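Local coordinates for protein acetyltransferase PA1377 (Pseudomonas aeruginosa, PDB 2VI7) that is a putative GNAT-family enzyme that probably transfers an acetyl group from acetyl-CoA to an amino group of its substrate, at residues D55-I60 with L75-R80; I81-S86 with R122-V127. One frame throughout, in Å; residues are numbered along the deposited sequence.

Interaction 1. Residues D55-I60 with L75-R80; sequences DDRLLI and LEQHPR
The open end of the antiparallel β-hairpin of strands 58-65 and 68-77 is closed here by backbone bonds and by the R57 side chain, which folds across onto E76, Q77 and P79. L59 and L75 form a hydrogen-bonded pair: L59 N reaches L75 O at 2.7 Å, almost in line with the carbonyl (165°), and L75 N returns the bond to L59 O. In the adjacent pair, L58 and E76 are non-hydrogen-bonded, with L58 CD1 lying 3.8 Å from E76 CB on one face of the sheet. L59 and L75 point to the other face, where helix 102-117 of the GNAT fold covers them through L110. Just ahead of strand 58-65, R57 O accepts from Q77 N (3.0 Å), which comes from above the carbonyl plane. The bend of the R57 chain at chi3 (42°) swings NE back toward strand 68-77. Its NH2 forms a salt bridge with E76 OE2 at 2.9 Å, on the anti side of the carboxylate, whose plane stands 60° from the guanidinium. The same NH2 makes a weak bond to Q77 O, while P79 CB lies over one guanidinium face, 3.6 Å from NH2. D55, poorly ordered, accepts from R57 N through OD2 (3.1 Å) in an Asx turn, and OD1 adds a weak, long salt bridge to NH1. The amide NE2 of Q77 donates to S84 O.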
loop_
_atom_site.group_PDB
_atom_site.type_symbol
_atom_site.label_atom_id
_atom_site.label_comp_id
_atom_site.label_asym_id
_atom_site.label_seq_id
_atom_site.Cartn_x
_atom_site.Cartn_y
_atom_site.Cartn_z
ATOM N N ASP A 55 16.672 2.921 -7.486
ATOM C CA ASP A 55 15.725 3.496 -8.424
ATOM C C ASP A 55 15.536 4.997 -8.180
ATOM O O ASP A 55 15.603 5.454 -7.030
ATOM C CB ASP A 55 14.395 2.766 -8.258
ATOM C CG ASP A 55 13.537 2.816 -9.510
ATOM O OD1 ASP A 55 12.885 1.788 -9.801
ATOM O OD2 ASP A 55 13.515 3.870 -10.190
ATOM N N ASP A 56 15.307 5.754 -9.258
ATOM C CA ASP A 56 15.074 7.197 -9.145
ATOM C C ASP A 56 13.674 7.443 -8.573
ATOM O O ASP A 56 13.283 8.581 -8.304
ATOM C CB ASP A 56 15.177 7.897 -10.511
ATOM C CG ASP A 56 16.514 8.622 -10.711
ATOM O OD1 ASP A 56 17.075 9.140 -9.713
ATOM O OD2 ASP A 56 16.991 8.688 -11.872
ATOM N N ARG A 57 12.928 6.355 -8.414
ATOM C CA ARG A 57 11.570 6.384 -7.882
ATOM C C ARG A 57 11.504 6.628 -6.366
ATOM O O ARG A 57 10.585 7.281 -5.870
ATOM C CB ARG A 57 10.870 5.056 -8.173
ATOM C CG ARG A 57 10.462 4.810 -9.608
ATOM C CD ARG A 57 9.865 3.399 -9.734
ATOM N NE ARG A 57 8.973 3.058 -8.619
ATOM C CZ ARG A 57 9.345 2.435 -7.500
ATOM N NH1 ARG A 57 10.609 2.061 -7.322
ATOM N NH2 ARG A 57 8.452 2.198 -6.542
ATOM N N LEU A 58 12.461 6.075 -5.632
ATOM C CA LEU A 58 12.486 6.228 -4.187
ATOM C C LEU A 58 13.485 7.278 -3.760
ATOM O O LEU A 58 14.674 7.157 -4.034
ATOM C CB LEU A 58 12.841 4.907 -3.505
ATOM C CG LEU A 58 13.065 4.986 -1.988
ATOM C CD1 LEU A 58 11.827 5.528 -1.287
ATOM C CD2 LEU A 58 13.387 3.605 -1.460
ATOM N N LEU A 59 12.996 8.315 -3.095
ATOM C CA LEU A 59 13.862 9.369 -2.604
ATOM C C LEU A 59 13.747 9.411 -1.092
ATOM O O LEU A 59 12.657 9.582 -0.550
ATOM C CB LEU A 59 13.458 10.730 -3.168
ATOM C CG LEU A 59 14.117 11.914 -2.444
ATOM C CD1 LEU A 59 15.640 11.818 -2.534
ATOM C CD2 LEU A 59 13.609 13.217 -3.052
ATOM N N ILE A 60 14.872 9.234 -0.413
ATOM C CA ILE A 60 14.882 9.281 1.036
ATOM C C ILE A 60 15.816 10.399 1.465
ATOM O O ILE A 60 16.966 10.474 1.025
ATOM C CB ILE A 60 15.336 7.935 1.647
ATOM C CG1 ILE A 60 14.390 6.821 1.194
ATOM C CG2 ILE A 60 15.318 8.015 3.172
ATOM C CD1 ILE A 60 14.913 5.458 1.478
ATOM N N LEU A 75 9.931 9.745 -0.284
ATOM C CA LEU A 75 8.936 9.862 -1.347
ATOM C C LEU A 75 9.204 8.728 -2.324
ATOM O O LEU A 75 10.334 8.543 -2.766
ATOM C CB LEU A 75 9.079 11.202 -2.078
ATOM C CG LEU A 75 8.235 11.381 -3.353
ATOM C CD1 LEU A 75 6.744 11.282 -3.017
ATOM C CD2 LEU A 75 8.545 12.720 -3.996
ATOM N N GLU A 76 8.171 7.958 -2.642
ATOM C CA GLU A 76 8.311 6.852 -3.578
ATOM C C GLU A 76 7.211 6.816 -4.640
ATOM O O GLU A 76 6.027 6.632 -4.340
ATOM C CB GLU A 76 8.358 5.514 -2.828
ATOM C CG GLU A 76 8.262 4.308 -3.749
ATOM C CD GLU A 76 8.434 2.994 -3.023
ATOM O OE1 GLU A 76 8.149 2.948 -1.810
ATOM O OE2 GLU A 76 8.838 2.002 -3.669
ATOM N N GLN A 77 7.619 7.010 -5.889
ATOM C CA GLN A 77 6.693 6.973 -7.004
ATOM C C GLN A 77 6.214 5.536 -7.087
ATOM O O GLN A 77 7.018 4.607 -7.034
ATOM C CB GLN A 77 7.404 7.358 -8.298
ATOM C CG GLN A 77 6.535 7.234 -9.531
ATOM C CD GLN A 77 7.273 7.617 -10.784
ATOM O OE1 GLN A 77 8.366 7.112 -11.049
ATOM N NE2 GLN A 77 6.688 8.509 -11.570
ATOM N N HIS A 78 4.909 5.340 -7.205
ATOM C CA HIS A 78 4.393 3.986 -7.267
ATOM C C HIS A 78 4.966 3.230 -8.467
ATOM O O HIS A 78 5.019 3.765 -9.580
ATOM C CB HIS A 78 2.868 4.002 -7.323
ATOM C CG HIS A 78 2.248 2.696 -6.940
ATOM N ND1 HIS A 78 2.415 1.548 -7.683
ATOM C CD2 HIS A 78 1.508 2.341 -5.863
ATOM C CE1 HIS A 78 1.808 0.542 -7.080
ATOM N NE2 HIS A 78 1.249 0.997 -5.973
ATOM N N PRO A 79 5.410 1.972 -8.252
ATOM C CA PRO A 79 5.991 1.110 -9.290
ATOM C C PRO A 79 5.062 0.674 -10.428
ATOM O O PRO A 79 5.522 0.400 -11.541
ATOM C CB PRO A 79 6.519 -0.084 -8.492
ATOM C CG PRO A 79 5.557 -0.166 -7.349
ATOM C CD PRO A 79 5.454 1.291 -6.944
ATOM N N ARG A 80 3.762 0.593 -10.161
ATOM C CA ARG A 80 2.831 0.185 -11.202
ATOM C C ARG A 80 2.551 1.320 -12.167
ATOM O O ARG A 80 2.321 2.448 -11.761
ATOM C CB ARG A 80 1.533 -0.336 -10.589
ATOM C CG ARG A 80 1.738 -1.559 -9.711
ATOM C CD ARG A 80 0.421 -2.211 -9.370
ATOM N NE ARG A 80 0.356 -3.590 -9.845
ATOM C CZ ARG A 80 -0.776 -4.260 -10.050
#

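Interaction 2. Residues I81-S86 with R122-V127; sequences IRRSHS and RVELTV
R83 lays its guanidinium edge against the carboxylate of E124, bringing the turn that leads into strand 86-95 up to the start of strand 122-128. These two strands are the parallel neighbours in the central sheet of the GNAT fold, and S86 with R122 forms a parallel bridge where the two strands begin; in the GNAT fold this parallel pair splays apart farther along. R83 NH1 meets E124 OE2 at 3.1 Å, near the guanidinium plane and on the syn side of the carboxylate; NH2 adds weak, long bonds to both oxygens. The planes of the two groups are 31° apart. On its anti lone pair the same OE2 takes R122 NE at 2.7 Å, so one oxygen serves two arginines. NH1 of R83 and NE of R122 stand only 4.5 Å apart, a repulsion the shared carboxylate probably offsets. Both arginines have further partners: R83 NH1 binds Y152 O of the second subunit, and R122 NH2 pairs with E146. In R122, CG anti to the backbone N (chi1 178°) and the extended chain carry NE out to E124 OE2, with CB, CG and CD passing alongside S86 CB (3.9 Å from R122 CB). Between the segments the backbone link is a weak bond from R122 N to H85 O (3.3 Å); G87 continues the pairing with R122 and E124. The type I turn from R83 to S86 is doubly tied at R83 O, which accepts from S86 N and, at 2.6 Å, from S86 OG. A water donates to S86 OG and, at 2.7 Å, to E124 OE1.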
loop_
_atom_site.group_PDB
_atom_site.type_symbol
_atom_site.label_atom_id
_atom_site.label_comp_id
_atom_site.label_asym_id
_atom_site.label_seq_id
_atom_site.Cartn_x
_atom_site.Cartn_y
_atom_site.Cartn_z
ATOM N N ILE A 81 2.589 1.011 -13.454
ATOM C CA ILE A 81 2.353 2.008 -14.485
ATOM C C ILE A 81 1.054 2.794 -14.279
ATOM O O ILE A 81 1.049 4.022 -14.369
ATOM C CB ILE A 81 2.342 1.347 -15.897
ATOM C CG1 ILE A 81 3.732 0.770 -16.206
ATOM C CG2 ILE A 81 1.984 2.375 -16.968
ATOM C CD1 ILE A 81 3.956 0.382 -17.669
ATOM N N ARG A 82 -0.042 2.099 -13.982
ATOM C CA ARG A 82 -1.324 2.774 -13.811
ATOM C C ARG A 82 -1.483 3.555 -12.505
ATOM O O ARG A 82 -2.530 4.145 -12.265
ATOM C CB ARG A 82 -2.475 1.777 -13.987
ATOM C CG ARG A 82 -2.563 1.190 -15.402
ATOM C CD ARG A 82 -3.567 0.058 -15.489
ATOM N NE ARG A 82 -4.911 0.531 -15.228
ATOM C CZ ARG A 82 -5.962 -0.264 -15.076
ATOM N NH1 ARG A 82 -7.157 0.255 -14.839
ATOM N NH2 ARG A 82 -5.821 -1.579 -15.153
ATOM N N ARG A 83 -0.432 3.583 -11.685
ATOM C CA ARG A 83 -0.432 4.308 -10.412
ATOM C C ARG A 83 0.782 5.227 -10.334
ATOM O O ARG A 83 0.908 6.023 -9.408
ATOM C CB ARG A 83 -0.360 3.323 -9.254
ATOM C CG ARG A 83 -1.564 2.445 -9.130
ATOM C CD ARG A 83 -2.568 3.072 -8.194
ATOM N NE ARG A 83 -2.084 3.039 -6.816
ATOM C CZ ARG A 83 -1.979 4.101 -6.024
ATOM N NH1 ARG A 83 -2.320 5.308 -6.456
ATOM N NH2 ARG A 83 -1.527 3.947 -4.793
ATOM N N SER A 84 1.665 5.115 -11.318
ATOM C CA SER A 84 2.903 5.886 -11.351
ATOM C C SER A 84 2.767 7.405 -11.384
ATOM O O SER A 84 3.768 8.116 -11.283
ATOM C CB SER A 84 3.767 5.410 -12.520
ATOM O OG SER A 84 3.086 5.592 -13.744
ATOM N N HIS A 85 1.546 7.907 -11.531
ATOM C CA HIS A 85 1.336 9.351 -11.521
ATOM C C HIS A 85 1.271 9.780 -10.057
ATOM O O HIS A 85 1.181 10.970 -9.756
ATOM C CB HIS A 85 0.022 9.725 -12.210
ATOM C CG HIS A 85 -1.181 9.110 -11.567
ATOM N ND1 HIS A 85 -1.541 7.797 -11.772
ATOM C CD2 HIS A 85 -2.072 9.611 -10.680
ATOM C CE1 HIS A 85 -2.603 7.516 -11.041
ATOM N NE2 HIS A 85 -2.945 8.600 -10.369
ATOM N N SER A 86 1.309 8.798 -9.153
ATOM C CA SER A 86 1.250 9.065 -7.717
ATOM C C SER A 86 2.510 8.624 -6.995
ATOM O O SER A 86 3.326 7.874 -7.528
ATOM C CB SER A 86 0.059 8.351 -7.078
ATOM O OG SER A 86 0.295 6.957 -7.018
ATOM N N ARG A 122 -0.393 13.073 -7.727
ATOM C CA ARG A 122 -0.954 12.708 -6.438
ATOM C C ARG A 122 0.104 12.222 -5.461
ATOM O O ARG A 122 0.948 11.403 -5.811
ATOM C CB ARG A 122 -1.987 11.605 -6.678
ATOM C CG ARG A 122 -2.673 11.036 -5.466
ATOM C CD ARG A 122 -3.521 9.845 -5.873
ATOM N NE ARG A 122 -3.958 9.099 -4.697
ATOM C CZ ARG A 122 -4.977 9.456 -3.924
ATOM N NH1 ARG A 122 -5.678 10.540 -4.214
ATOM N NH2 ARG A 122 -5.266 8.761 -2.834
ATOM N N VAL A 123 0.063 12.735 -4.237
ATOM C CA VAL A 123 0.996 12.301 -3.203
ATOM C C VAL A 123 0.120 11.833 -2.048
ATOM O O VAL A 123 -0.806 12.536 -1.641
ATOM C CB VAL A 123 1.927 13.433 -2.744
ATOM C CG1 VAL A 123 2.919 12.904 -1.720
ATOM C CG2 VAL A 123 2.670 14.000 -3.926
ATOM N N GLU A 124 0.418 10.642 -1.538
ATOM C CA GLU A 124 -0.365 10.020 -0.479
ATOM C C GLU A 124 0.383 9.804 0.832
ATOM O O GLU A 124 1.594 9.605 0.852
ATOM C CB GLU A 124 -0.879 8.677 -0.990
ATOM C CG GLU A 124 -1.279 8.720 -2.458
ATOM C CD GLU A 124 -1.363 7.347 -3.091
ATOM O OE1 GLU A 124 -0.525 6.488 -2.748
ATOM O OE2 GLU A 124 -2.250 7.129 -3.947
ATOM N N LEU A 125 -0.359 9.840 1.933
ATOM C CA LEU A 125 0.219 9.631 3.254
ATOM C C LEU A 125 -0.856 9.183 4.227
ATOM O O LEU A 125 -2.043 9.249 3.925
ATOM C CB LEU A 125 0.869 10.924 3.771
ATOM C CG LEU A 125 -0.007 12.115 4.200
ATOM C CD1 LEU A 125 -0.753 11.803 5.483
ATOM C CD2 LEU A 125 0.885 13.325 4.419
ATOM N N THR A 126 -0.435 8.701 5.389
ATOM C CA THR A 126 -1.372 8.289 6.428
ATOM C C THR A 126 -0.780 8.919 7.671
ATOM O O THR A 126 0.427 9.084 7.765
ATOM C CB THR A 126 -1.446 6.742 6.612
ATOM O OG1 THR A 126 -0.142 6.227 6.897
ATOM C CG2 THR A 126 -2.018 6.068 5.373
ATOM N N VAL A 127 -1.634 9.299 8.605
ATOM C CA VAL A 127 -1.182 9.924 9.839
ATOM C C VAL A 127 -2.161 9.528 10.945
ATOM O O VAL A 127 -3.368 9.411 10.717
ATOM C CB VAL A 127 -1.096 11.495 9.674
ATOM C CG1 VAL A 127 -2.373 12.044 9.114
ATOM C CG2 VAL A 127 -0.882 12.164 10.988
HETATM O O HOH W 1 1.504 5.988 -4.489
#

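Interactions 1 and 2 follow one another along the chain, their centres about 10 Å apart, and belong to the same sheet. Interaction 1 lies at the surface and joins neighbouring hairpin strands, with regular antiparallel bonds, L59 and L75 under helix 102-117 and a partly exposed arginine-acid network. The contact of 81-86 with 122-127 is buried and joins elements distant in sequence; within these segments backbone pairing is slight, the strands' regular bonds starting at G87, and its charged cluster lies against the second subunit, where H85 NE2 also binds D151 O. The two meet directly: H78 N lies 3.0 Å from S86 O, a probable hydrogen bond, while H78 CB packs on R83 O.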